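Beta-lactamase-related domain-containing protein (Bacteroides dorei DSM 17855, PDB 5TGF) is a putative serine beta-lactamase-like hydrolase whose activity and substrate are not established, and which has been seen to bind calcium. Local coordinates at residues T262-Y265 against E269-E272; R271-E276 against E280-S285; D51-V56 against H183-P188; G28-V33 against T205-Y210. All coordinates share one frame; numbering follows the deposited sequence.

Interaction 1 of 4, residues T262-Y265 against E269-E272; sequences TSIY and EWRE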
loop_
_atom_site.group_PDB
_atom_site.type_symbol
_atom_site.label_atom_id
_atom_site.label_comp_id
_atom_site.label_asym_id
_atom_site.label_seq_id
_atom_site.Cartn_x
_atom_site.Cartn_y
_atom_site.Cartn_z
ATOM N N THR A 262 -17.747 4.744 -4.902
ATOM C CA THR A 262 -16.819 4.699 -6.042
ATOM C C THR A 262 -15.445 5.226 -5.640
ATOM O O THR A 262 -14.478 4.970 -6.353
ATOM C CB THR A 262 -17.331 5.549 -7.254
ATOM O OG1 THR A 262 -17.443 6.905 -6.857
ATOM C CG2 THR A 262 -18.634 5.078 -7.719
ATOM N N SER A 263 -15.357 5.946 -4.507
ATOM C CA SER A 263 -14.127 6.591 -4.055
ATOM C C SER A 263 -13.236 5.582 -3.305
ATOM O O SER A 263 -12.826 5.798 -2.153
ATOM C CB SER A 263 -14.460 7.778 -3.155
ATOM O OG SER A 263 -15.189 7.383 -2.010
ATOM N N ILE A 264 -12.896 4.499 -3.996
ATOM C CA ILE A 264 -12.279 3.325 -3.327
ATOM C C ILE A 264 -10.769 3.426 -3.095
ATOM O O ILE A 264 -10.184 2.551 -2.431
ATOM C CB ILE A 264 -12.587 2.018 -4.085
ATOM C CG1 ILE A 264 -12.022 2.082 -5.517
ATOM C CG2 ILE A 264 -14.099 1.765 -4.016
ATOM C CD1 ILE A 264 -12.283 0.854 -6.354
ATOM N N TYR A 265 -10.126 4.471 -3.607
ATOM C CA TYR A 265 -8.655 4.520 -3.521
ATOM C C TYR A 265 -8.171 5.943 -3.373
ATOM O O TYR A 265 -8.731 6.864 -3.974
ATOM C CB TYR A 265 -8.024 3.850 -4.766
ATOM C CG TYR A 265 -6.713 3.147 -4.541
ATOM C CD1 TYR A 265 -6.663 1.844 -4.066
ATOM C CD2 TYR A 265 -5.493 3.800 -4.792
ATOM C CE1 TYR A 265 -5.459 1.188 -3.884
ATOM C CE2 TYR A 265 -4.283 3.150 -4.593
ATOM C CZ TYR A 265 -4.270 1.848 -4.139
ATOM O OH TYR A 265 -3.051 1.182 -3.983
ATOM N N GLU A 269 -3.291 3.478 -1.452
ATOM C CA GLU A 269 -4.029 2.951 -0.332
ATOM C C GLU A 269 -5.524 2.897 -0.665
ATOM O O GLU A 269 -6.059 3.792 -1.386
ATOM C CB GLU A 269 -3.795 3.809 0.911
ATOM C CG GLU A 269 -4.226 5.276 0.774
ATOM C CD GLU A 269 -3.353 6.224 1.619
ATOM O OE1 GLU A 269 -3.795 6.678 2.706
ATOM O OE2 GLU A 269 -2.162 6.459 1.234
ATOM N N TRP A 270 -6.192 1.871 -0.146
ATOM C CA TRP A 270 -7.633 1.706 -0.317
ATOM C C TRP A 270 -8.388 2.483 0.744
ATOM O O TRP A 270 -8.031 2.467 1.954
ATOM C CB TRP A 270 -8.058 0.218 -0.212
ATOM C CG TRP A 270 -7.462 -0.705 -1.252
ATOM C CD1 TRP A 270 -6.288 -1.422 -1.157
ATOM C CD2 TRP A 270 -8.029 -1.052 -2.512
ATOM N NE1 TRP A 270 -6.065 -2.110 -2.316
ATOM C CE2 TRP A 270 -7.122 -1.906 -3.160
ATOM C CE3 TRP A 270 -9.178 -0.628 -3.212
ATOM C CZ2 TRP A 270 -7.336 -2.381 -4.451
ATOM C CZ3 TRP A 270 -9.401 -1.140 -4.498
ATOM C CH2 TRP A 270 -8.500 -1.992 -5.095
ATOM N N ARG A 271 -9.445 3.138 0.293
ATOM C CA ARG A 271 -10.463 3.735 1.134
ATOM C C ARG A 271 -11.579 2.733 1.402
ATOM O O ARG A 271 -12.497 2.587 0.615
ATOM C CB ARG A 271 -10.973 5.013 0.469
ATOM C CG ARG A 271 -9.886 6.085 0.303
ATOM C CD ARG A 271 -10.289 7.312 -0.523
ATOM N NE ARG A 271 -11.720 7.645 -0.475
ATOM C CZ ARG A 271 -12.289 8.663 0.160
ATOM N NH1 ARG A 271 -11.619 9.482 0.957
ATOM N NH2 ARG A 271 -13.578 8.810 0.035
ATOM N N GLU A 272 -11.396 1.900 2.424
ATOM C CA GLU A 272 -12.278 0.743 2.626
ATOM C C GLU A 272 -13.655 1.172 3.168
ATOM O O GLU A 272 -14.674 0.648 2.735
ATOM C CB GLU A 272 -11.678 -0.270 3.599
ATOM C CG GLU A 272 -10.439 -0.973 3.073
ATOM C CD GLU A 272 -9.989 -2.123 3.971
ATOM O OE1 GLU A 272 -10.243 -2.085 5.182
ATOM O OE2 GLU A 272 -9.300 -3.013 3.467
#
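The guanidinium group of Arg271 takes hold of Ser263 side-on, a small example of how a loop can be fastened to the edge of a sheet through charge-assisted hydrogen bonds. Arg271 NE donates to Ser263 O at 2.7 Å, and Arg271 NH2 donates to Ser263 OG at 3.0 Å; both acceptors lie close to the guanidinium plane. A bend in the arginine chain at chi3 (29°) turns this edge toward Ser263, which is the centre of an inverse gamma turn. On the backbone, Arg271 N donates to Ile264 O at 2.9 Å, beside the single bridge between Tyr265 and Trp270.

The aromatic part is a T-shaped pair. Tyr265 turns its CD1-CE1 edge onto one face of the Trp270 indole, with Tyr265 CD1 3.6 Å from Trp270 CD2 and the planes at 84°. One face of the phenol ring is covered by Glu269 O, which sits over the ring centre. Ile264 runs alongside the indole, its CD1 4.0 Å from Trp270 CZ3.

Farther out, Arg271 NH1 and NH2 bond to Gln238 O and Gly279 O, and Tyr265 meets His106 edge-to-face and touches residues of a possible SxxK motif. With carbonyl and hydroxyl acceptors spread around its guanidinium, the buried Arg271 would have its charge dispersed over several dipoles, while the T-shaped pair adds apolar packing between the loop and strand 270-274.

Interaction 2 of 4, residues R271-E276 against E280-S285; sequences RELVDE and EAYQIS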
loop_
_atom_site.group_PDB
_atom_site.type_symbol
_atom_site.label_atom_id
_atom_site.label_comp_id
_atom_site.label_asym_id
_atom_site.label_seq_id
_atom_site.Cartn_x
_atom_site.Cartn_y
_atom_site.Cartn_z
ATOM N N ARG A 271 -9.445 3.138 0.293
ATOM C CA ARG A 271 -10.463 3.735 1.134
ATOM C C ARG A 271 -11.579 2.733 1.402
ATOM O O ARG A 271 -12.497 2.587 0.615
ATOM C CB ARG A 271 -10.973 5.013 0.469
ATOM C CG ARG A 271 -9.886 6.085 0.303
ATOM C CD ARG A 271 -10.289 7.312 -0.523
ATOM N NE ARG A 271 -11.720 7.645 -0.475
ATOM C CZ ARG A 271 -12.289 8.663 0.160
ATOM N NH1 ARG A 271 -11.619 9.482 0.957
ATOM N NH2 ARG A 271 -13.578 8.810 0.035
ATOM N N GLU A 272 -11.396 1.900 2.424
ATOM C CA GLU A 272 -12.278 0.743 2.626
ATOM C C GLU A 272 -13.655 1.172 3.168
ATOM O O GLU A 272 -14.674 0.648 2.735
ATOM C CB GLU A 272 -11.678 -0.270 3.599
ATOM C CG GLU A 272 -10.439 -0.973 3.073
ATOM C CD GLU A 272 -9.989 -2.123 3.971
ATOM O OE1 GLU A 272 -10.243 -2.085 5.182
ATOM O OE2 GLU A 272 -9.300 -3.013 3.467
ATOM N N LEU A 273 -13.686 2.092 4.129
ATOM C CA LEU A 273 -14.966 2.578 4.669
ATOM C C LEU A 273 -14.973 4.104 4.592
ATOM O O LEU A 273 -14.009 4.783 5.045
ATOM C CB LEU A 273 -15.148 2.138 6.123
ATOM C CG LEU A 273 -15.027 0.660 6.432
ATOM C CD1 LEU A 273 -15.075 0.411 7.949
ATOM C CD2 LEU A 273 -16.143 -0.081 5.717
ATOM N N VAL A 274 -16.104 4.641 4.121
ATOM C CA VAL A 274 -16.204 6.064 3.840
ATOM C C VAL A 274 -17.499 6.620 4.402
ATOM O O VAL A 274 -18.537 5.945 4.399
ATOM C CB VAL A 274 -16.103 6.308 2.312
ATOM C CG1 VAL A 274 -16.350 7.749 1.956
ATOM C CG2 VAL A 274 -14.711 5.939 1.803
ATOM N N ASP A 275 -17.401 7.813 4.979
ATOM C CA ASP A 275 -18.600 8.557 5.413
ATOM C C ASP A 275 -19.142 9.386 4.223
ATOM O O ASP A 275 -18.486 10.330 3.779
ATOM C CB ASP A 275 -18.250 9.456 6.596
ATOM C CG ASP A 275 -19.427 10.319 7.051
ATOM O OD1 ASP A 275 -20.435 9.750 7.491
ATOM O OD2 ASP A 275 -19.357 11.564 6.899
ATOM N N GLU A 276 -20.317 9.006 3.714
ATOM C CA GLU A 276 -20.966 9.691 2.570
ATOM C C GLU A 276 -21.124 11.207 2.779
ATOM O O GLU A 276 -20.780 11.989 1.909
ATOM C CB GLU A 276 -22.364 9.087 2.269
ATOM C CG GLU A 276 -22.379 7.818 1.403
ATOM C CD GLU A 276 -21.956 6.537 2.134
ATOM O OE1 GLU A 276 -21.759 5.489 1.453
ATOM O OE2 GLU A 276 -21.830 6.574 3.384
ATOM N N GLU A 280 -15.108 11.651 3.864
ATOM C CA GLU A 280 -13.893 11.245 4.528
ATOM C C GLU A 280 -13.868 9.701 4.645
ATOM O O GLU A 280 -14.861 9.052 4.978
ATOM C CB GLU A 280 -13.773 11.879 5.938
ATOM C CG GLU A 280 -13.681 13.404 5.955
ATOM C CD GLU A 280 -12.268 13.932 5.689
ATOM O OE1 GLU A 280 -12.000 14.320 4.537
ATOM O OE2 GLU A 280 -11.433 13.953 6.626
ATOM N N ALA A 281 -12.693 9.132 4.424
ATOM C CA ALA A 281 -12.480 7.707 4.662
ATOM C C ALA A 281 -12.043 7.533 6.122
ATOM O O ALA A 281 -11.183 8.261 6.627
ATOM C CB ALA A 281 -11.413 7.169 3.711
ATOM N N TYR A 282 -12.689 6.622 6.814
ATOM C CA TYR A 282 -12.355 6.347 8.206
ATOM C C TYR A 282 -11.764 4.960 8.418
ATOM O O TYR A 282 -11.253 4.650 9.501
ATOM C CB TYR A 282 -13.588 6.592 9.096
ATOM C CG TYR A 282 -14.763 5.675 8.909
ATOM C CD1 TYR A 282 -14.811 4.435 9.522
ATOM C CD2 TYR A 282 -15.864 6.074 8.162
ATOM C CE1 TYR A 282 -15.894 3.591 9.362
ATOM C CE2 TYR A 282 -16.957 5.230 7.987
ATOM C CZ TYR A 282 -16.967 3.998 8.616
ATOM O OH TYR A 282 -18.019 3.150 8.470
ATOM N N GLN A 283 -11.748 4.148 7.382
ATOM C CA GLN A 283 -10.876 2.951 7.379
ATOM C C GLN A 283 -10.090 2.902 6.074
ATOM O O GLN A 283 -10.669 2.981 4.977
ATOM C CB GLN A 283 -11.677 1.674 7.587
ATOM C CG GLN A 283 -10.782 0.457 7.868
ATOM C CD GLN A 283 -11.550 -0.749 8.391
ATOM O OE1 GLN A 283 -11.803 -0.845 9.583
ATOM N NE2 GLN A 283 -11.917 -1.673 7.495
ATOM N N ILE A 284 -8.780 2.846 6.213
ATOM C CA ILE A 284 -7.843 2.835 5.103
ATOM C C ILE A 284 -6.881 1.618 5.277
ATOM O O ILE A 284 -6.504 1.227 6.398
ATOM C CB ILE A 284 -7.034 4.151 5.114
ATOM C CG1 ILE A 284 -7.954 5.352 4.794
ATOM C CG2 ILE A 284 -5.887 4.122 4.104
ATOM C CD1 ILE A 284 -7.435 6.630 5.376
ATOM N N SER A 285 -6.499 1.014 4.153
ATOM C CA SER A 285 -5.650 -0.163 4.168
ATOM C C SER A 285 -4.811 -0.274 2.915
ATOM O O SER A 285 -5.008 0.464 1.932
ATOM C CB SER A 285 -6.521 -1.403 4.272
ATOM O OG SER A 285 -7.094 -1.635 2.989
#
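Glu272 and Leu273 both face Gln283 across an antiparallel hairpin, while Tyr282 and Gln283 both face Leu273, giving a classic beta bulge on each strand. Leu273 N donates to Gln283 O at 3.3 Å, and Tyr282 N to Leu273 O at 2.9 Å. Nearer the turn, Asp275 N reaches Glu280 O at 2.8 Å, nearly in line with the carbonyl bond.

Leu273 lays its CB over one face of the Tyr282 ring, 3.8 Å from the centroid and toward the rim, while its CD1 touches Tyr282 CE1 and Gln283 CB. The other side of the ladder carries Ala281, whose CB rests on a face of the Arg271 guanidinium and also meets Val274 CG2.

The Glu272 carboxylate is shared. Gln283 NE2 approaches Glu272 OE1 nearly end-on at 2.9 Å, and Ser285 OG donates to Glu272 OE2 at 2.6 Å from well above the carboxylate plane (71°). Tyr293 OH also bonds to Glu272 OE1, and Tyr252 OH to Glu272 OE2. Two partners on each oxygen would be expected to stabilise the charged form of this buried acid and hold its rotation, joining the bulged hairpin to strand 293-297 and helix 252-257.

Interaction 3 of 4, residues D51-V56 against H183-P188; sequences DTKVYV and HSHFAP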
loop_
_atom_site.group_PDB
_atom_site.type_symbol
_atom_site.label_atom_id
_atom_site.label_comp_id
_atom_site.label_asym_id
_atom_site.label_seq_id
_atom_site.Cartn_x
_atom_site.Cartn_y
_atom_site.Cartn_z
ATOM N N ASP A 51 10.365 -9.383 14.352
ATOM C CA ASP A 51 11.479 -8.973 13.533
ATOM C C ASP A 51 11.680 -9.903 12.316
ATOM O O ASP A 51 12.638 -9.756 11.591
ATOM C CB ASP A 51 12.750 -8.867 14.387
ATOM C CG ASP A 51 12.689 -7.712 15.405
ATOM O OD1 ASP A 51 12.270 -6.578 15.089
ATOM O OD2 ASP A 51 13.064 -7.948 16.553
ATOM N N THR A 52 10.776 -10.843 12.100
ATOM C CA THR A 52 10.816 -11.698 10.912
ATOM C C THR A 52 10.586 -10.900 9.652
ATOM O O THR A 52 9.598 -10.192 9.555
ATOM C CB THR A 52 9.779 -12.815 11.003
ATOM O OG1 THR A 52 10.064 -13.643 12.138
ATOM C CG2 THR A 52 9.787 -13.702 9.757
ATOM N N LYS A 53 11.542 -10.935 8.723
ATOM C CA LYS A 53 11.390 -10.212 7.487
ATOM C C LYS A 53 10.479 -10.975 6.523
ATOM O O LYS A 53 10.629 -12.192 6.364
ATOM C CB LYS A 53 12.754 -9.947 6.841
ATOM C CG LYS A 53 13.539 -8.886 7.565
ATOM C CD LYS A 53 14.920 -8.715 6.964
ATOM C CE LYS A 53 14.866 -7.891 5.692
ATOM N NZ LYS A 53 16.156 -7.971 4.964
ATOM N N VAL A 54 9.536 -10.260 5.908
ATOM C CA VAL A 54 8.567 -10.860 5.014
ATOM C C VAL A 54 8.415 -9.972 3.787
ATOM O O VAL A 54 8.340 -8.734 3.895
ATOM C CB VAL A 54 7.187 -11.023 5.699
ATOM C CG1 VAL A 54 6.226 -11.738 4.769
ATOM C CG2 VAL A 54 7.274 -11.789 7.010
ATOM N N TYR A 55 8.330 -10.602 2.618
ATOM C CA TYR A 55 7.915 -9.895 1.393
ATOM C C TYR A 55 6.399 -9.690 1.391
ATOM O O TYR A 55 5.649 -10.653 1.365
ATOM C CB TYR A 55 8.326 -10.690 0.171
ATOM C CG TYR A 55 9.817 -10.639 -0.049
ATOM C CD1 TYR A 55 10.393 -9.513 -0.611
ATOM C CD2 TYR A 55 10.649 -11.685 0.370
ATOM C CE1 TYR A 55 11.778 -9.397 -0.722
ATOM C CE2 TYR A 55 12.045 -11.589 0.233
ATOM C CZ TYR A 55 12.582 -10.430 -0.265
ATOM O OH TYR A 55 13.943 -10.283 -0.450
ATOM N N VAL A 56 5.969 -8.444 1.521
ATOM C CA VAL A 56 4.533 -8.139 1.803
ATOM C C VAL A 56 3.763 -7.612 0.596
ATOM O O VAL A 56 2.560 -7.238 0.689
ATOM C CB VAL A 56 4.383 -7.133 2.954
ATOM C CG1 VAL A 56 4.941 -7.742 4.237
ATOM C CG2 VAL A 56 5.044 -5.808 2.642
ATOM N N HIS A 183 14.809 -2.916 9.184
ATOM C CA HIS A 183 14.880 -4.135 8.403
ATOM C C HIS A 183 13.950 -4.088 7.187
ATOM O O HIS A 183 13.368 -5.100 6.837
ATOM C CB HIS A 183 14.501 -5.332 9.294
ATOM C CG HIS A 183 15.415 -5.526 10.462
ATOM N ND1 HIS A 183 15.064 -5.172 11.746
ATOM C CD2 HIS A 183 16.682 -6.002 10.537
ATOM C CE1 HIS A 183 16.073 -5.430 12.564
ATOM N NE2 HIS A 183 17.072 -5.913 11.853
ATOM N N SER A 184 13.755 -2.916 6.599
ATOM C CA SER A 184 12.872 -2.773 5.454
ATOM C C SER A 184 13.609 -2.359 4.188
ATOM O O SER A 184 14.575 -1.598 4.254
ATOM C CB SER A 184 11.772 -1.762 5.760
ATOM O OG SER A 184 10.967 -2.224 6.818
ATOM N N HIS A 185 13.142 -2.826 3.028
ATOM C CA HIS A 185 13.651 -2.335 1.736
ATOM C C HIS A 185 12.714 -2.710 0.584
ATOM O O HIS A 185 12.036 -3.741 0.649
ATOM C CB HIS A 185 15.041 -2.880 1.420
ATOM C CG HIS A 185 15.199 -4.342 1.646
ATOM N ND1 HIS A 185 14.754 -5.287 0.749
ATOM C CD2 HIS A 185 15.731 -5.029 2.682
ATOM C CE1 HIS A 185 15.033 -6.491 1.206
ATOM N NE2 HIS A 185 15.580 -6.367 2.399
ATOM N N PHE A 186 12.668 -1.852 -0.432
ATOM C CA PHE A 186 11.959 -2.111 -1.705
ATOM C C PHE A 186 12.824 -2.818 -2.738
ATOM O O PHE A 186 12.301 -3.485 -3.627
ATOM C CB PHE A 186 11.473 -0.786 -2.299
ATOM C CG PHE A 186 10.284 -0.187 -1.589
ATOM C CD1 PHE A 186 8.986 -0.539 -1.951
ATOM C CD2 PHE A 186 10.459 0.752 -0.564
ATOM C CE1 PHE A 186 7.891 0.095 -1.350
ATOM C CE2 PHE A 186 9.364 1.359 0.046
ATOM C CZ PHE A 186 8.088 1.018 -0.331
ATOM N N ALA A 187 14.140 -2.638 -2.635
ATOM C CA ALA A 187 15.108 -3.233 -3.557
ATOM C C ALA A 187 16.271 -3.764 -2.739
ATOM O O ALA A 187 16.551 -3.216 -1.657
ATOM C CB ALA A 187 15.611 -2.174 -4.528
ATOM N N PRO A 188 16.966 -4.802 -3.241
ATOM C CA PRO A 188 16.668 -5.490 -4.505
ATOM C C PRO A 188 15.366 -6.272 -4.463
ATOM O O PRO A 188 14.920 -6.737 -3.389
ATOM C CB PRO A 188 17.855 -6.436 -4.691
ATOM C CG PRO A 188 18.359 -6.689 -3.314
ATOM C CD PRO A 188 18.050 -5.470 -2.483
HETATM O O HOH W 1 12.195 -5.169 12.674
HETATM O O HOH W 2 15.491 -8.694 -1.687
#
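Lys53 NZ donates to His185 NE2 at 3.1 Å, a surface bond that illustrates how a short two-stranded sheet can be tied to a neighbouring loop by side chains. The strand is 54-55, paired antiparallel with 204-205 within the beta-lactamase-related fold; the loop follows helix 167-179. The ammonium group comes to the edge of the imidazole, 12° out of the ring plane, as expected for a donor to a ring nitrogen. NE2 accepts here, consistent with an unprotonated NE2. The lysine chain crosses both His183 and His185 at about a right angle, and its bend at chi3 (79°) carries Lys53 CE to 3.4 Å from His183 O on the way to the second histidine. Lys53 CG also packs against His183 CB at 4.1 Å.

Two waters widen the contact. One donates to Asp51 OD1 and joins it to His183 ND1, the water oxygen lying 3.0 Å from His183 ND1. The other links Tyr55 OH to the carbonyl of Pro188, a residue preceded by a cis peptide bond.

Behind this layer, the backbone of His185 is bonded to Cys204, and that of Val54 to Thr205, so strand 204-205 serves both sides of the contact. Asn208 ND2 also bonds to Asp51 OD1, and the Tyr55 ring meets that of His195. The outlying bridge ends at Pro188 O, which accepts from its water at 2.7 Å.

Interaction 4 of 4, residues G28-V33 against T205-Y210; sequences GGAICV and TTLNDY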
loop_
_atom_site.group_PDB
_atom_site.type_symbol
_atom_site.label_atom_id
_atom_site.label_comp_id
_atom_site.label_asym_id
_atom_site.label_seq_id
_atom_site.Cartn_x
_atom_site.Cartn_y
_atom_site.Cartn_z
ATOM N N GLY A 28 3.552 -19.218 9.684
ATOM C CA GLY A 28 3.773 -18.332 10.804
ATOM C C GLY A 28 3.125 -17.000 10.476
ATOM O O GLY A 28 2.679 -16.782 9.354
ATOM N N GLY A 29 3.104 -16.102 11.445
ATOM C CA GLY A 29 2.545 -14.777 11.264
ATOM C C GLY A 29 2.723 -13.956 12.509
ATOM O O GLY A 29 3.099 -14.491 13.565
ATOM N N ALA A 30 2.379 -12.677 12.440
ATOM C CA ALA A 30 2.401 -11.853 13.639
ATOM C C ALA A 30 1.422 -10.708 13.482
ATOM O O ALA A 30 1.214 -10.203 12.370
ATOM C CB ALA A 30 3.800 -11.301 13.922
ATOM N N ILE A 31 0.879 -10.259 14.608
ATOM C CA ILE A 31 -0.035 -9.132 14.610
ATOM C C ILE A 31 0.264 -8.161 15.747
ATOM O O ILE A 31 0.780 -8.560 16.820
ATOM C CB ILE A 31 -1.472 -9.628 14.674
ATOM C CG1 ILE A 31 -2.423 -8.472 14.434
ATOM C CG2 ILE A 31 -1.761 -10.322 15.988
ATOM C CD1 ILE A 31 -3.761 -8.914 13.928
ATOM N N CYS A 32 -0.018 -6.889 15.490
ATOM C CA CYS A 32 -0.020 -5.834 16.524
ATOM C C CYS A 32 -1.214 -4.909 16.305
ATOM O O CYS A 32 -1.453 -4.482 15.166
ATOM C CB CYS A 32 1.291 -5.057 16.489
ATOM S SG CYS A 32 1.440 -3.780 17.786
ATOM N N VAL A 33 -1.992 -4.671 17.368
ATOM C CA VAL A 33 -3.164 -3.774 17.348
ATOM C C VAL A 33 -2.969 -2.693 18.411
ATOM O O VAL A 33 -2.715 -3.011 19.587
ATOM C CB VAL A 33 -4.490 -4.527 17.630
ATOM C CG1 VAL A 33 -5.668 -3.564 17.623
ATOM C CG2 VAL A 33 -4.684 -5.686 16.655
ATOM N N THR A 205 9.622 -6.219 4.744
ATOM C CA THR A 205 9.513 -5.517 6.016
ATOM C C THR A 205 9.245 -6.481 7.186
ATOM O O THR A 205 9.324 -7.682 7.048
ATOM C CB THR A 205 8.467 -4.393 5.929
ATOM O OG1 THR A 205 8.621 -3.460 7.015
ATOM C CG2 THR A 205 7.066 -4.923 5.887
ATOM N N THR A 206 9.037 -5.914 8.361
ATOM C CA THR A 206 8.749 -6.701 9.563
ATOM C C THR A 206 7.520 -6.109 10.227
ATOM O O THR A 206 7.151 -4.963 9.952
ATOM C CB THR A 206 9.930 -6.648 10.541
ATOM O OG1 THR A 206 10.141 -5.294 10.951
ATOM C CG2 THR A 206 11.223 -7.146 9.893
ATOM N N LEU A 207 6.956 -6.834 11.186
ATOM C CA LEU A 207 5.886 -6.295 11.999
ATOM C C LEU A 207 6.327 -5.014 12.717
ATOM O O LEU A 207 5.607 -4.003 12.639
ATOM C CB LEU A 207 5.419 -7.303 13.035
ATOM C CG LEU A 207 4.336 -6.789 14.004
ATOM C CD1 LEU A 207 3.039 -6.545 13.238
ATOM C CD2 LEU A 207 4.117 -7.712 15.192
ATOM N N ASN A 208 7.518 -5.034 13.346
ATOM C CA ASN A 208 7.977 -3.896 14.144
ATOM C C ASN A 208 8.228 -2.679 13.266
ATOM O O ASN A 208 7.817 -1.588 13.620
ATOM C CB ASN A 208 9.236 -4.248 14.963
ATOM C CG ASN A 208 8.946 -5.231 16.088
ATOM O OD1 ASN A 208 7.798 -5.372 16.533
ATOM N ND2 ASN A 208 9.979 -5.968 16.520
ATOM N N ASP A 209 8.831 -2.876 12.091
ATOM C CA ASP A 209 9.059 -1.779 11.167
ATOM C C ASP A 209 7.749 -1.156 10.694
ATOM O O ASP A 209 7.596 0.064 10.722
ATOM C CB ASP A 209 9.880 -2.228 9.969
ATOM C CG ASP A 209 11.363 -2.261 10.257
ATOM O OD1 ASP A 209 11.784 -2.104 11.447
ATOM O OD2 ASP A 209 12.102 -2.428 9.270
ATOM N N TYR A 210 6.803 -1.973 10.228
ATOM C CA TYR A 210 5.623 -1.406 9.584
ATOM C C TYR A 210 4.687 -0.732 10.604
ATOM O O TYR A 210 4.018 0.252 10.300
ATOM C CB TYR A 210 4.857 -2.504 8.796
ATOM C CG TYR A 210 4.014 -1.984 7.660
ATOM C CD1 TYR A 210 2.797 -1.357 7.901
ATOM C CD2 TYR A 210 4.394 -2.163 6.333
ATOM C CE1 TYR A 210 1.991 -0.932 6.864
ATOM C CE2 TYR A 210 3.613 -1.676 5.294
ATOM C CZ TYR A 210 2.423 -1.063 5.560
ATOM O OH TYR A 210 1.666 -0.550 4.536
#
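Strand 28-35 passes the first turn of helix 207-218 with its nearest backbone approach at Ala30 and Leu207, whose CA atoms lie 6.8 Å apart, too far for backbone pairing, and no hydrogen bond crosses between the two segments. A single leucine makes the contact, an instance of the general way a helix is laid on a sheet. Leu207 points its CB toward the strand, and with CG anti to the backbone N (chi1 177°) the isobutyl end is carried forward so that its two methyls divide between Ala30 and Cys32, the residues on either side of Ile31. Leu207 CD2 meets Ala30 CB at 3.8 Å and also lies beside Ile31 O. Leu207 CD1 sits 3.8 Å from Cys32 N and 4.0 Å from Cys32 CB. Ala30 and Cys32 turn their side chains toward the helix, whereas Ile31 turns away to the other face of the sheet, against Phe41 and Phe306.

Leu207 is the first residue of its helix, directly after the N-cap Thr206. Thr206 OG1 accepts from Asp209 N at 3.0 Å, with an angle of 161°. Tyr210 N donates to Thr206 O in the first helical turn.

Phe305 and Ile307 of the adjacent strand 302-307 also touch the Leu207 side chain, and Tyr210 stacks on Phe305. The result is an apolar helix-on-sheet interface, in keeping with the serine beta-lactamase and penicillin-binding protein fold, in which helices pack against a central antiparallel sheet.

How the interactions relate
From the N terminus, segment 28-33, on strand 28-35, opens the longest loop, which interaction 4 closes at residues 205-210. Interaction 3 is nested inside it, joining 51-56 to 183-188, and the two touch: Ser184 OG probably bonds to both Thr205 OG1 and Asp209 OD2. Interaction 4 sets the start of helix 207-218 on the sheet, and interaction 3 ties the 183-188 loop to the strand 54-55 region. Interactions 1 and 2 follow in series as short local closures, sharing Arg271 and Glu272, with Trp270 N probably bonded to Ser285 O. Interactions 1, 2 and 4 all reach the six-stranded sheet, the centres of 2 and 4 about 23 Å apart, whereas interactions 1 and 3 occupy opposite sides of the chain's centre.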